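Local structure of immunoreactive 84kD antigen PG93 (Porphyromonas gingivalis, 5M11) at residues A[459-464]-A[512-517]; A[497-502]-A[560-565]; A[518-523]-A[566-571]; A[542-547]-A[556-561]. The protein is an essential bacterial surface component of the type IX secretion system, which exports proteins, and binds calcium and zinc ions. One frame throughout, in Å; residues are numbered along the deposited sequence.

Contact 1 (A[459-464]-A[512-517]); sequences FSYPDV and DSHLYV. With ZN (zinc ion), chain G; CA (calcium ion), chain B.
The rings of Tyr461 and His514 lie over each other as an offset stack, with centroids 4.1 Å apart and planes 20° from parallel. Tyr461 CD1 sits over the imidazole near its rim, and His514 CG lies over the phenol in the same way. The two side chains approach tip to tip. The CB of each residue therefore comes over the ring of the other, giving a CH-pi contact in both directions. His514 holds CG between its backbone N and carbonyl carbon (chi1 85°).

Asp463 meets His514 head-on, its carboxylate nearly coplanar with the imidazole. The zinc ion lies between them. Asp463 binds the zinc ion through OD2 at 2.1 Å and OD1 at 2.5 Å, so the carboxylate is bidentate. His514 NE2 binds the zinc ion at 2.1 Å. At the other end Tyr461 OH donates a hydrogen bond of 2.7 Å to Asp512 OD2, on the anti lone pair. Asp512 OD1 binds the calcium ion at 2.4 Å, in a site shared with Asp502, Thr505, Thr508 and Asp511. Beyond the zinc, Val464 CG1 rests over one face of the Tyr516 ring, 3.7 Å from CD1 of Tyr516.

The loop 459-464 joins two successive four-stranded sheets, and strand 513-517 is the last of the second. Zinc thus clips the loop to the edge of that sheet. The Tyr461 hydroxyl ties the stack to the calcium site, and calcium on OD1 probably helps keep the Asp512 carboxylate ionised as the acceptor.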
loop_
_atom_site.group_PDB
_atom_site.type_symbol
_atom_site.label_atom_id
_atom_site.label_comp_id
_atom_site.label_asym_id
_atom_site.label_seq_id
_atom_site.Cartn_x
_atom_site.Cartn_y
_atom_site.Cartn_z
ATOM N N PHE A 459 -36.090 0.974 8.127
ATOM C CA PHE A 459 -36.834 2.224 8.050
ATOM C C PHE A 459 -36.007 3.270 7.300
ATOM O O PHE A 459 -34.909 2.966 6.832
ATOM C CB PHE A 459 -37.211 2.722 9.467
ATOM C CG PHE A 459 -36.053 3.006 10.404
ATOM C CD1 PHE A 459 -35.413 4.244 10.395
ATOM C CD2 PHE A 459 -35.649 2.064 11.338
ATOM C CE1 PHE A 459 -34.353 4.513 11.261
ATOM C CE2 PHE A 459 -34.602 2.347 12.226
ATOM C CZ PHE A 459 -33.968 3.575 12.183
ATOM N N SER A 460 -36.524 4.513 7.220
ATOM C CA SER A 460 -35.844 5.665 6.633
ATOM C C SER A 460 -36.517 6.970 7.049
ATOM O O SER A 460 -37.524 6.966 7.773
ATOM C CB SER A 460 -35.796 5.569 5.112
ATOM O OG SER A 460 -34.766 6.422 4.638
ATOM N N TYR A 461 -35.949 8.090 6.584
ATOM C CA TYR A 461 -36.491 9.427 6.772
ATOM C C TYR A 461 -36.586 10.049 5.373
ATOM O O TYR A 461 -35.576 10.040 4.674
ATOM C CB TYR A 461 -35.621 10.232 7.735
ATOM C CG TYR A 461 -35.361 9.526 9.050
ATOM C CD1 TYR A 461 -36.342 9.462 10.038
ATOM C CD2 TYR A 461 -34.126 8.923 9.310
ATOM C CE1 TYR A 461 -36.104 8.818 11.254
ATOM C CE2 TYR A 461 -33.873 8.286 10.525
ATOM C CZ TYR A 461 -34.860 8.248 11.500
ATOM O OH TYR A 461 -34.614 7.640 12.707
ATOM N N PRO A 462 -37.783 10.490 4.899
ATOM C CA PRO A 462 -37.916 10.987 3.503
ATOM C C PRO A 462 -36.784 11.881 2.965
ATOM O O PRO A 462 -36.418 11.749 1.792
ATOM C CB PRO A 462 -39.229 11.769 3.529
ATOM C CG PRO A 462 -40.021 11.166 4.621
ATOM C CD PRO A 462 -39.088 10.493 5.593
ATOM N N ASP A 463 -36.229 12.767 3.814
ATOM C CA ASP A 463 -35.123 13.676 3.481
ATOM C C ASP A 463 -33.804 12.895 3.101
ATOM O O ASP A 463 -33.031 13.399 2.291
ATOM C CB ASP A 463 -34.870 14.703 4.626
ATOM C CG ASP A 463 -35.408 14.321 6.008
ATOM O OD1 ASP A 463 -36.619 14.556 6.267
ATOM O OD2 ASP A 463 -34.626 13.776 6.818
ATOM N N VAL A 464 -33.582 11.673 3.643
ATOM C CA VAL A 464 -32.401 10.827 3.350
ATOM C C VAL A 464 -32.751 9.546 2.533
ATOM O O VAL A 464 -31.827 8.855 2.104
ATOM C CB VAL A 464 -31.574 10.417 4.602
ATOM C CG1 VAL A 464 -30.816 11.597 5.193
ATOM C CG2 VAL A 464 -32.424 9.698 5.652
ATOM N N ASP A 512 -39.067 8.369 17.063
ATOM C CA ASP A 512 -37.701 8.771 16.730
ATOM C C ASP A 512 -37.462 10.266 16.763
ATOM O O ASP A 512 -38.390 11.062 16.608
ATOM C CB ASP A 512 -37.329 8.284 15.329
ATOM C CG ASP A 512 -37.107 6.801 15.230
ATOM O OD1 ASP A 512 -37.608 6.068 16.101
ATOM O OD2 ASP A 512 -36.449 6.367 14.266
ATOM N N SER A 513 -36.181 10.620 16.950
ATOM C CA SER A 513 -35.575 11.949 16.897
ATOM C C SER A 513 -34.482 11.900 15.832
ATOM O O SER A 513 -33.670 10.965 15.844
ATOM C CB SER A 513 -34.989 12.343 18.252
ATOM O OG SER A 513 -35.956 12.496 19.275
ATOM N N HIS A 514 -34.484 12.848 14.877
ATOM C CA HIS A 514 -33.474 12.879 13.805
ATOM C C HIS A 514 -33.255 14.283 13.294
ATOM O O HIS A 514 -34.164 15.119 13.298
ATOM C CB HIS A 514 -33.823 11.935 12.626
ATOM C CG HIS A 514 -34.746 12.513 11.588
ATOM N ND1 HIS A 514 -36.122 12.428 11.716
ATOM C CD2 HIS A 514 -34.451 13.157 10.430
ATOM C CE1 HIS A 514 -36.613 13.030 10.644
ATOM N NE2 HIS A 514 -35.644 13.487 9.844
ATOM N N LEU A 515 -32.058 14.521 12.804
ATOM C CA LEU A 515 -31.720 15.797 12.217
ATOM C C LEU A 515 -30.809 15.584 11.051
ATOM O O LEU A 515 -29.672 15.121 11.212
ATOM C CB LEU A 515 -31.083 16.771 13.240
ATOM C CG LEU A 515 -30.782 18.194 12.722
ATOM C CD1 LEU A 515 -32.061 19.022 12.613
ATOM C CD2 LEU A 515 -29.749 18.877 13.579
ATOM N N TYR A 516 -31.315 15.929 9.872
ATOM C CA TYR A 516 -30.528 15.894 8.651
ATOM C C TYR A 516 -29.856 17.302 8.458
ATOM O O TYR A 516 -30.547 18.332 8.309
ATOM C CB TYR A 516 -31.382 15.453 7.445
ATOM C CG TYR A 516 -30.659 15.534 6.117
ATOM C CD1 TYR A 516 -29.388 14.976 5.953
ATOM C CD2 TYR A 516 -31.249 16.144 5.015
ATOM C CE1 TYR A 516 -28.714 15.060 4.738
ATOM C CE2 TYR A 516 -30.590 16.218 3.791
ATOM C CZ TYR A 516 -29.322 15.679 3.660
ATOM O OH TYR A 516 -28.671 15.753 2.461
ATOM N N VAL A 517 -28.503 17.323 8.537
ATOM C CA VAL A 517 -27.691 18.531 8.402
ATOM C C VAL A 517 -26.888 18.428 7.073
ATOM O O VAL A 517 -25.772 17.906 7.026
ATOM C CB VAL A 517 -26.840 18.865 9.676
ATOM C CG1 VAL A 517 -26.053 17.677 10.179
ATOM C CG2 VAL A 517 -25.942 20.078 9.486
HETATM ZN ZN ZN G . -35.374 14.971 8.349
HETATM CA CA CA B . -38.570 4.153 17.153
#

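Contact 2 (A[497-502]-A[560-565]); sequences VLIFND and GVLSST. With CA (calcium ion), chain B.
Leu562 carries this contact with its two methyl groups spread along strand 497-501. CD2 of Leu562 lies 3.9 Å from CG2 of Ile499 and 3.7 Å from the Ile499 carbonyl O. CD1 of Leu562 reaches further along the strand and rests 3.7 Å from CB of Asn501. The side chains of Leu562 and Ile499 run antiparallel alongside one another. Val561 lies roughly perpendicular to Ile499 and touches it through CG2, 3.8 Å from CG2 of Ile499. No hydrogen bond spans the two segments.

The turn that presents Val561 and Leu562 is steadied from within. Ser564 OG donates to Val561 O at 2.9 Å, approaching from above the carbonyl plane. On the strand, Asn501 turns its amide to other partners: ND2 to Asp480 and OD1 to the backbone N of Arg503. Asp502 then leaves the strand, and its carbonyl O binds the calcium ion.

Phe500 points away from the loop and touches His514 on the sheet's other face. Strand 497-501 runs between strands 481-485 and 513-517 in an antiparallel sheet. The 560-565 loop comes from the following sheet, between strands 551-555 and 570-575. Leu562 also touches Ser513 and Leu515, while Val561 and Ile499 both pack on Trp482 of strand 481-485.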
loop_
_atom_site.group_PDB
_atom_site.type_symbol
_atom_site.label_atom_id
_atom_site.label_comp_id
_atom_site.label_asym_id
_atom_site.label_seq_id
_atom_site.Cartn_x
_atom_site.Cartn_y
_atom_site.Cartn_z
ATOM N N VAL A 497 -24.752 15.113 6.571
ATOM C CA VAL A 497 -24.659 14.144 7.665
ATOM C C VAL A 497 -26.075 13.947 8.209
ATOM O O VAL A 497 -26.829 14.916 8.328
ATOM C CB VAL A 497 -23.683 14.596 8.798
ATOM C CG1 VAL A 497 -23.740 13.670 10.016
ATOM C CG2 VAL A 497 -22.255 14.751 8.299
ATOM N N LEU A 498 -26.424 12.711 8.560
ATOM C CA LEU A 498 -27.695 12.418 9.199
ATOM C C LEU A 498 -27.441 11.889 10.627
ATOM O O LEU A 498 -26.729 10.890 10.821
ATOM C CB LEU A 498 -28.542 11.438 8.363
ATOM C CG LEU A 498 -29.672 10.709 9.089
ATOM C CD1 LEU A 498 -30.930 11.566 9.199
ATOM C CD2 LEU A 498 -29.974 9.416 8.418
ATOM N N ILE A 499 -28.003 12.590 11.617
ATOM C CA ILE A 499 -27.953 12.192 13.025
ATOM C C ILE A 499 -29.350 11.685 13.343
ATOM O O ILE A 499 -30.314 12.361 12.986
ATOM C CB ILE A 499 -27.501 13.347 13.976
ATOM C CG1 ILE A 499 -26.210 14.032 13.495
ATOM C CG2 ILE A 499 -27.391 12.904 15.444
ATOM C CD1 ILE A 499 -26.456 15.376 12.883
ATOM N N PHE A 500 -29.476 10.490 13.948
ATOM C CA PHE A 500 -30.795 9.967 14.303
ATOM C C PHE A 500 -30.751 9.020 15.503
ATOM O O PHE A 500 -29.725 8.377 15.748
ATOM C CB PHE A 500 -31.455 9.271 13.110
ATOM C CG PHE A 500 -30.766 8.021 12.652
ATOM C CD1 PHE A 500 -31.222 6.771 13.052
ATOM C CD2 PHE A 500 -29.680 8.085 11.785
ATOM C CE1 PHE A 500 -30.583 5.607 12.625
ATOM C CE2 PHE A 500 -29.039 6.925 11.364
ATOM C CZ PHE A 500 -29.492 5.692 11.794
ATOM N N ASN A 501 -31.883 8.940 16.240
ATOM C CA ASN A 501 -32.055 8.066 17.396
ATOM C C ASN A 501 -33.384 7.336 17.292
ATOM O O ASN A 501 -34.448 7.944 17.368
ATOM C CB ASN A 501 -31.954 8.834 18.714
ATOM C CG ASN A 501 -31.558 7.958 19.872
ATOM O OD1 ASN A 501 -32.287 7.047 20.282
ATOM N ND2 ASN A 501 -30.393 8.224 20.431
ATOM N N ASP A 502 -33.299 6.015 17.091
ATOM C CA ASP A 502 -34.398 5.059 16.950
ATOM C C ASP A 502 -35.301 4.982 18.203
ATOM O O ASP A 502 -36.401 4.435 18.118
ATOM C CB ASP A 502 -33.800 3.674 16.673
ATOM C CG ASP A 502 -32.978 3.142 17.830
ATOM O OD1 ASP A 502 -31.981 3.819 18.220
ATOM O OD2 ASP A 502 -33.342 2.065 18.372
ATOM N N GLY A 560 -25.800 16.446 22.410
ATOM C CA GLY A 560 -26.975 17.299 22.503
ATOM C C GLY A 560 -27.533 17.868 21.211
ATOM O O GLY A 560 -28.465 18.679 21.270
ATOM N N VAL A 561 -26.988 17.467 20.042
ATOM C CA VAL A 561 -27.405 18.015 18.747
ATOM C C VAL A 561 -28.872 17.754 18.484
ATOM O O VAL A 561 -29.555 18.693 18.081
ATOM C CB VAL A 561 -26.540 17.608 17.523
ATOM C CG1 VAL A 561 -25.137 18.209 17.606
ATOM C CG2 VAL A 561 -26.482 16.092 17.323
ATOM N N LEU A 562 -29.376 16.526 18.766
ATOM C CA LEU A 562 -30.792 16.182 18.535
ATOM C C LEU A 562 -31.752 16.943 19.473
ATOM O O LEU A 562 -32.919 17.132 19.120
ATOM C CB LEU A 562 -31.057 14.672 18.660
ATOM C CG LEU A 562 -30.536 13.746 17.571
ATOM C CD1 LEU A 562 -30.980 12.326 17.839
ATOM C CD2 LEU A 562 -30.974 14.183 16.180
ATOM N N SER A 563 -31.249 17.366 20.651
ATOM C CA SER A 563 -31.987 18.076 21.684
ATOM C C SER A 563 -31.881 19.599 21.557
ATOM O O SER A 563 -32.733 20.291 22.109
ATOM C CB SER A 563 -31.480 17.651 23.055
ATOM O OG SER A 563 -32.437 17.964 24.055
ATOM N N SER A 564 -30.863 20.122 20.840
ATOM C CA SER A 564 -30.635 21.564 20.684
ATOM C C SER A 564 -31.652 22.247 19.771
ATOM O O SER A 564 -32.180 21.631 18.838
ATOM C CB SER A 564 -29.223 21.860 20.180
ATOM O OG SER A 564 -28.976 21.370 18.872
ATOM N N THR A 565 -31.896 23.549 20.055
ATOM C CA THR A 565 -32.810 24.441 19.337
ATOM C C THR A 565 -32.073 25.297 18.264
ATOM O O THR A 565 -32.501 26.431 18.005
ATOM C CB THR A 565 -33.558 25.343 20.332
ATOM O OG1 THR A 565 -32.761 25.533 21.495
ATOM C CG2 THR A 565 -34.911 24.787 20.724
HETATM CA CA CA B . -38.570 4.153 17.153
#

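Contact 3 (A[518-523]-A[566-571]); sequences EQFVNR and STPIAV
Phe520 reaches over Pro568, the two side chains nearly perpendicular, and Phe520 CE1 lies 3.8 Å from CG of Pro568. The carbonyl O of Pro568 sits at the edge of the Phe520 ring, near its plane, with CD1 the nearest ring atom. Phe520 CB also meets CB of Ala570, 4.1 Å away. Phe520 is itself buried and also touches Val555 and Ile528.

The backbones meet one residue later in a single beta bridge, Val521 with Ile569. Ala570 N donates to Val521 O over 2.8 Å, with an N-H...O angle of 175°. The donor lies nearly along the C=O axis. Val521 O also receives a CA-H...O contact from Ile569 CA at 3.4 Å. Val521 CG2 lies 3.5 Å from the carbonyl O of Pro568.

Further out, Ile569 CG2 packs against the backbone where Asn522 joins Arg523, and CD of Arg523 lies 3.7 Å from Ile569 CG2. The amide of Asn522 looks elsewhere, its OD1 accepting from Ala526 N.

Segment 518-523 lies between strand 513-517, last of one sheet, and strand 533-538, first of the next; 566-571 leads into strand 570-575 of that next sheet. The touching parts, 519-523 and 567-570, run 76° apart, so they cross rather than pair along their length. One straight backbone bond fixes the crossing. Apolar contacts flank it, buried at Phe520 and Ala570 and more exposed at Arg523.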
loop_
_atom_site.group_PDB
_atom_site.type_symbol
_atom_site.label_atom_id
_atom_site.label_comp_id
_atom_site.label_asym_id
_atom_site.label_seq_id
_atom_site.Cartn_x
_atom_site.Cartn_y
_atom_site.Cartn_z
ATOM N N GLU A 518 -27.537 18.913 5.981
ATOM C CA GLU A 518 -27.045 18.995 4.605
ATOM C C GLU A 518 -25.757 19.823 4.557
ATOM O O GLU A 518 -24.843 19.485 3.801
ATOM C CB GLU A 518 -28.129 19.608 3.705
ATOM C CG GLU A 518 -27.836 19.529 2.215
ATOM C CD GLU A 518 -28.396 20.656 1.361
ATOM O OE1 GLU A 518 -27.916 20.821 0.216
ATOM O OE2 GLU A 518 -29.312 21.372 1.829
ATOM N N GLN A 519 -25.684 20.890 5.382
ATOM C CA GLN A 519 -24.514 21.766 5.521
ATOM C C GLN A 519 -24.430 22.325 6.945
ATOM O O GLN A 519 -25.433 22.796 7.504
ATOM C CB GLN A 519 -24.522 22.908 4.481
ATOM C CG GLN A 519 -23.228 23.740 4.415
ATOM C CD GLN A 519 -22.037 23.067 3.756
ATOM O OE1 GLN A 519 -20.885 23.427 4.018
ATOM N NE2 GLN A 519 -22.264 22.103 2.864
ATOM N N PHE A 520 -23.217 22.252 7.522
ATOM C CA PHE A 520 -22.878 22.748 8.859
ATOM C C PHE A 520 -22.569 24.250 8.820
ATOM O O PHE A 520 -22.284 24.796 7.752
ATOM C CB PHE A 520 -21.670 21.976 9.442
ATOM C CG PHE A 520 -21.991 20.624 10.035
ATOM C CD1 PHE A 520 -22.294 20.493 11.384
ATOM C CD2 PHE A 520 -21.974 19.480 9.249
ATOM C CE1 PHE A 520 -22.584 19.241 11.931
ATOM C CE2 PHE A 520 -22.261 18.230 9.799
ATOM C CZ PHE A 520 -22.553 18.119 11.135
ATOM N N VAL A 521 -22.615 24.900 9.994
ATOM C CA VAL A 521 -22.363 26.328 10.151
ATOM C C VAL A 521 -21.284 26.603 11.202
ATOM O O VAL A 521 -21.016 25.753 12.049
ATOM C CB VAL A 521 -23.660 27.116 10.500
ATOM C CG1 VAL A 521 -24.634 27.136 9.325
ATOM C CG2 VAL A 521 -24.329 26.587 11.773
ATOM N N ASN A 522 -20.694 27.807 11.160
ATOM C CA ASN A 522 -19.744 28.261 12.171
ATOM C C ASN A 522 -20.531 29.047 13.259
ATOM O O ASN A 522 -21.770 29.104 13.203
ATOM C CB ASN A 522 -18.638 29.112 11.535
ATOM C CG ASN A 522 -19.054 30.487 11.049
ATOM O OD1 ASN A 522 -20.189 30.721 10.613
ATOM N ND2 ASN A 522 -18.125 31.433 11.089
ATOM N N ARG A 523 -19.814 29.667 14.229
ATOM C CA ARG A 523 -20.403 30.461 15.320
ATOM C C ARG A 523 -21.208 31.628 14.788
ATOM O O ARG A 523 -22.195 32.014 15.410
ATOM C CB ARG A 523 -19.318 30.996 16.289
ATOM C CG ARG A 523 -18.517 29.919 17.053
ATOM C CD ARG A 523 -19.239 29.284 18.248
ATOM N NE ARG A 523 -19.356 30.179 19.407
ATOM C CZ ARG A 523 -19.723 29.787 20.624
ATOM N NH1 ARG A 523 -20.002 28.513 20.865
ATOM N NH2 ARG A 523 -19.806 30.667 21.613
ATOM N N SER A 566 -31.003 24.744 17.616
ATOM C CA SER A 566 -30.232 25.442 16.571
ATOM C C SER A 566 -29.460 24.453 15.649
ATOM O O SER A 566 -29.338 23.274 15.990
ATOM C CB SER A 566 -29.263 26.437 17.209
ATOM O OG SER A 566 -28.653 27.268 16.236
ATOM N N THR A 567 -28.962 24.925 14.473
ATOM C CA THR A 567 -28.183 24.073 13.548
ATOM C C THR A 567 -26.796 23.877 14.167
ATOM O O THR A 567 -26.190 24.872 14.564
ATOM C CB THR A 567 -28.121 24.661 12.112
ATOM O OG1 THR A 567 -29.445 24.945 11.649
ATOM C CG2 THR A 567 -27.396 23.734 11.110
ATOM N N PRO A 568 -26.291 22.629 14.298
ATOM C CA PRO A 568 -24.992 22.424 14.967
ATOM C C PRO A 568 -23.863 23.295 14.435
ATOM O O PRO A 568 -23.725 23.488 13.222
ATOM C CB PRO A 568 -24.683 20.934 14.741
ATOM C CG PRO A 568 -25.715 20.440 13.756
ATOM C CD PRO A 568 -26.902 21.339 13.927
ATOM N N ILE A 569 -23.080 23.845 15.380
ATOM C CA ILE A 569 -21.923 24.688 15.118
ATOM C C ILE A 569 -20.665 23.801 15.039
ATOM O O ILE A 569 -20.372 23.016 15.953
ATOM C CB ILE A 569 -21.780 25.826 16.164
ATOM C CG1 ILE A 569 -23.047 26.712 16.208
ATOM C CG2 ILE A 569 -20.517 26.666 15.905
ATOM C CD1 ILE A 569 -23.409 27.271 17.580
ATOM N N ALA A 570 -19.951 23.938 13.896
ATOM C CA ALA A 570 -18.676 23.311 13.539
ATOM C C ALA A 570 -17.572 24.317 13.721
ATOM O O ALA A 570 -17.720 25.472 13.319
ATOM C CB ALA A 570 -18.709 22.832 12.098
ATOM N N VAL A 571 -16.485 23.896 14.368
ATOM C CA VAL A 571 -15.322 24.749 14.629
ATOM C C VAL A 571 -14.174 24.333 13.706
ATOM O O VAL A 571 -13.698 23.187 13.791
ATOM C CB VAL A 571 -14.882 24.712 16.124
ATOM C CG1 VAL A 571 -13.633 25.561 16.358
ATOM C CG2 VAL A 571 -16.011 25.129 17.064
#

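Contact 4 (A[542-547]-A[556-561]); sequences GSVWMG and YNAAGV
Two neighbouring antiparallel strands of one sheet, 544-548 and 551-555, form a hairpin, and this contact lies at its open end. Here the chain enters the first strand and leaves the second. Ala558 N donates to Gly542 O over 2.9 Å, with an N-H...O angle of 166°. The donor lies nearly along the C=O axis. Gly542 has a positive phi of 58° in the turn before its strand. Ala558 lies in a short 3-10 segment and points its CB toward the hairpin, 3.6 Å from CG2 of Val544. Val544 and Ala558 both pack also on Trp482 of the preceding sheet.

The Tyr556 side chain starts away from 542-547, but its ring folds back. Ser543 OG lies over the centre of one ring face, 3.9 Å from CG of Tyr556. That hydroxyl has a weak hydrogen bond with Asn541 O. Tyr556 OH comes to the edge of the Trp545 indole, 3.8 Å from CZ2 of Trp545. Tyr556 CE2 also approaches Trp545 CZ2, the two side chains meeting at a slant.

Asp539 positions the first strand from its turn: OD2 accepts from Trp545 NE1, and OD1 accepts from Ser543 N. An aspartate, a turn glycine and a strand tryptophan in this order resemble the repeat of two-component regulator propellers. The arrangement suits the middle hairpin, second and third strands, of a beta-propeller blade.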
loop_
_atom_site.group_PDB
_atom_site.type_symbol
_atom_site.label_atom_id
_atom_site.label_comp_id
_atom_site.label_asym_id
_atom_site.label_seq_id
_atom_site.Cartn_x
_atom_site.Cartn_y
_atom_site.Cartn_z
ATOM N N GLY A 542 -16.337 14.654 23.991
ATOM C CA GLY A 542 -17.653 14.469 23.389
ATOM C C GLY A 542 -17.881 15.230 22.095
ATOM O O GLY A 542 -19.029 15.569 21.777
ATOM N N SER A 543 -16.769 15.518 21.347
ATOM C CA SER A 543 -16.741 16.241 20.066
ATOM C C SER A 543 -16.678 15.287 18.873
ATOM O O SER A 543 -15.963 14.275 18.944
ATOM C CB SER A 543 -15.542 17.180 19.998
ATOM O OG SER A 543 -15.410 17.989 21.150
ATOM N N VAL A 544 -17.408 15.599 17.772
ATOM C CA VAL A 544 -17.339 14.749 16.590
ATOM C C VAL A 544 -16.542 15.498 15.540
ATOM O O VAL A 544 -17.047 16.404 14.891
ATOM C CB VAL A 544 -18.673 14.162 16.066
ATOM C CG1 VAL A 544 -18.476 13.474 14.718
ATOM C CG2 VAL A 544 -19.226 13.156 17.060
ATOM N N TRP A 545 -15.265 15.141 15.432
ATOM C CA TRP A 545 -14.356 15.732 14.482
ATOM C C TRP A 545 -14.609 15.095 13.155
ATOM O O TRP A 545 -14.584 13.865 13.056
ATOM C CB TRP A 545 -12.900 15.544 14.931
ATOM C CG TRP A 545 -12.575 16.355 16.138
ATOM C CD1 TRP A 545 -12.690 15.965 17.441
ATOM C CD2 TRP A 545 -12.242 17.750 16.162
ATOM N NE1 TRP A 545 -12.399 17.022 18.278
ATOM C CE2 TRP A 545 -12.126 18.131 17.519
ATOM C CE3 TRP A 545 -11.959 18.701 15.164
ATOM C CZ2 TRP A 545 -11.728 19.413 17.904
ATOM C CZ3 TRP A 545 -11.605 19.984 15.550
ATOM C CH2 TRP A 545 -11.475 20.323 16.905
ATOM N N MET A 546 -14.919 15.910 12.140
ATOM C CA MET A 546 -15.146 15.365 10.806
ATOM C C MET A 546 -14.213 15.993 9.792
ATOM O O MET A 546 -13.824 17.158 9.923
ATOM C CB MET A 546 -16.607 15.436 10.340
ATOM C CG MET A 546 -17.292 16.721 10.602
ATOM S SD MET A 546 -19.047 16.346 10.693
ATOM C CE MET A 546 -19.279 16.420 12.412
ATOM N N GLY A 547 -13.819 15.165 8.833
ATOM C CA GLY A 547 -12.922 15.519 7.753
ATOM C C GLY A 547 -13.696 15.575 6.467
ATOM O O GLY A 547 -14.638 14.804 6.272
ATOM N N TYR A 556 -18.655 20.516 18.973
ATOM C CA TYR A 556 -18.533 20.296 20.413
ATOM C C TYR A 556 -19.905 19.797 20.966
ATOM O O TYR A 556 -20.942 19.990 20.310
ATOM C CB TYR A 556 -18.026 21.578 21.094
ATOM C CG TYR A 556 -16.527 21.751 20.963
ATOM C CD1 TYR A 556 -15.703 21.752 22.086
ATOM C CD2 TYR A 556 -15.921 21.854 19.709
ATOM C CE1 TYR A 556 -14.316 21.881 21.968
ATOM C CE2 TYR A 556 -14.536 21.968 19.579
ATOM C CZ TYR A 556 -13.737 21.978 20.710
ATOM O OH TYR A 556 -12.374 22.078 20.577
ATOM N N ASN A 557 -19.887 19.091 22.127
ATOM C CA ASN A 557 -21.071 18.515 22.805
ATOM C C ASN A 557 -22.026 17.910 21.748
ATOM O O ASN A 557 -23.156 18.387 21.549
ATOM C CB ASN A 557 -21.772 19.560 23.714
ATOM C CG ASN A 557 -23.112 19.121 24.290
ATOM O OD1 ASN A 557 -23.334 17.942 24.627
ATOM N ND2 ASN A 557 -24.064 20.050 24.336
ATOM N N ALA A 558 -21.514 16.887 21.027
ATOM C CA ALA A 558 -22.208 16.206 19.931
ATOM C C ALA A 558 -23.479 15.465 20.398
ATOM O O ALA A 558 -24.436 15.365 19.630
ATOM C CB ALA A 558 -21.258 15.252 19.244
ATOM N N ALA A 559 -23.493 14.993 21.661
ATOM C CA ALA A 559 -24.597 14.281 22.315
ATOM C C ALA A 559 -25.921 15.120 22.400
ATOM O O ALA A 559 -27.027 14.549 22.434
ATOM C CB ALA A 559 -24.165 13.857 23.710
ATOM N N GLY A 560 -25.800 16.446 22.410
ATOM C CA GLY A 560 -26.975 17.299 22.503
ATOM C C GLY A 560 -27.533 17.868 21.211
ATOM O O GLY A 560 -28.465 18.679 21.270
ATOM N N VAL A 561 -26.988 17.467 20.042
ATOM C CA VAL A 561 -27.405 18.015 18.747
ATOM C C VAL A 561 -28.872 17.754 18.484
ATOM O O VAL A 561 -29.555 18.693 18.081
ATOM C CB VAL A 561 -26.540 17.608 17.523
ATOM C CG1 VAL A 561 -25.137 18.209 17.606
ATOM C CG2 VAL A 561 -26.482 16.092 17.323
#

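Contact 2 is the buried one; the other three mix buried and more exposed residues. Contacts 1 and 2 share a sheet, since strands 513-517 and 497-501 are hydrogen-bonded neighbours in it, and both reach the same calcium ion. Contact 1 is the metal-rich, polar one, where successive sheets meet. Contact 2 joins the next pair of sheets mainly through aliphatic groups, with no hydrogen bond. Contacts 3 and 4 both reach the following sheet, and each rests on one backbone hydrogen bond with apolar side chains around it. Contacts 2 and 4 share Gly560 and Val561. Val561 touches Pro568 of contact 3, and Phe520 of contact 3 packs on Met546 of contact 4.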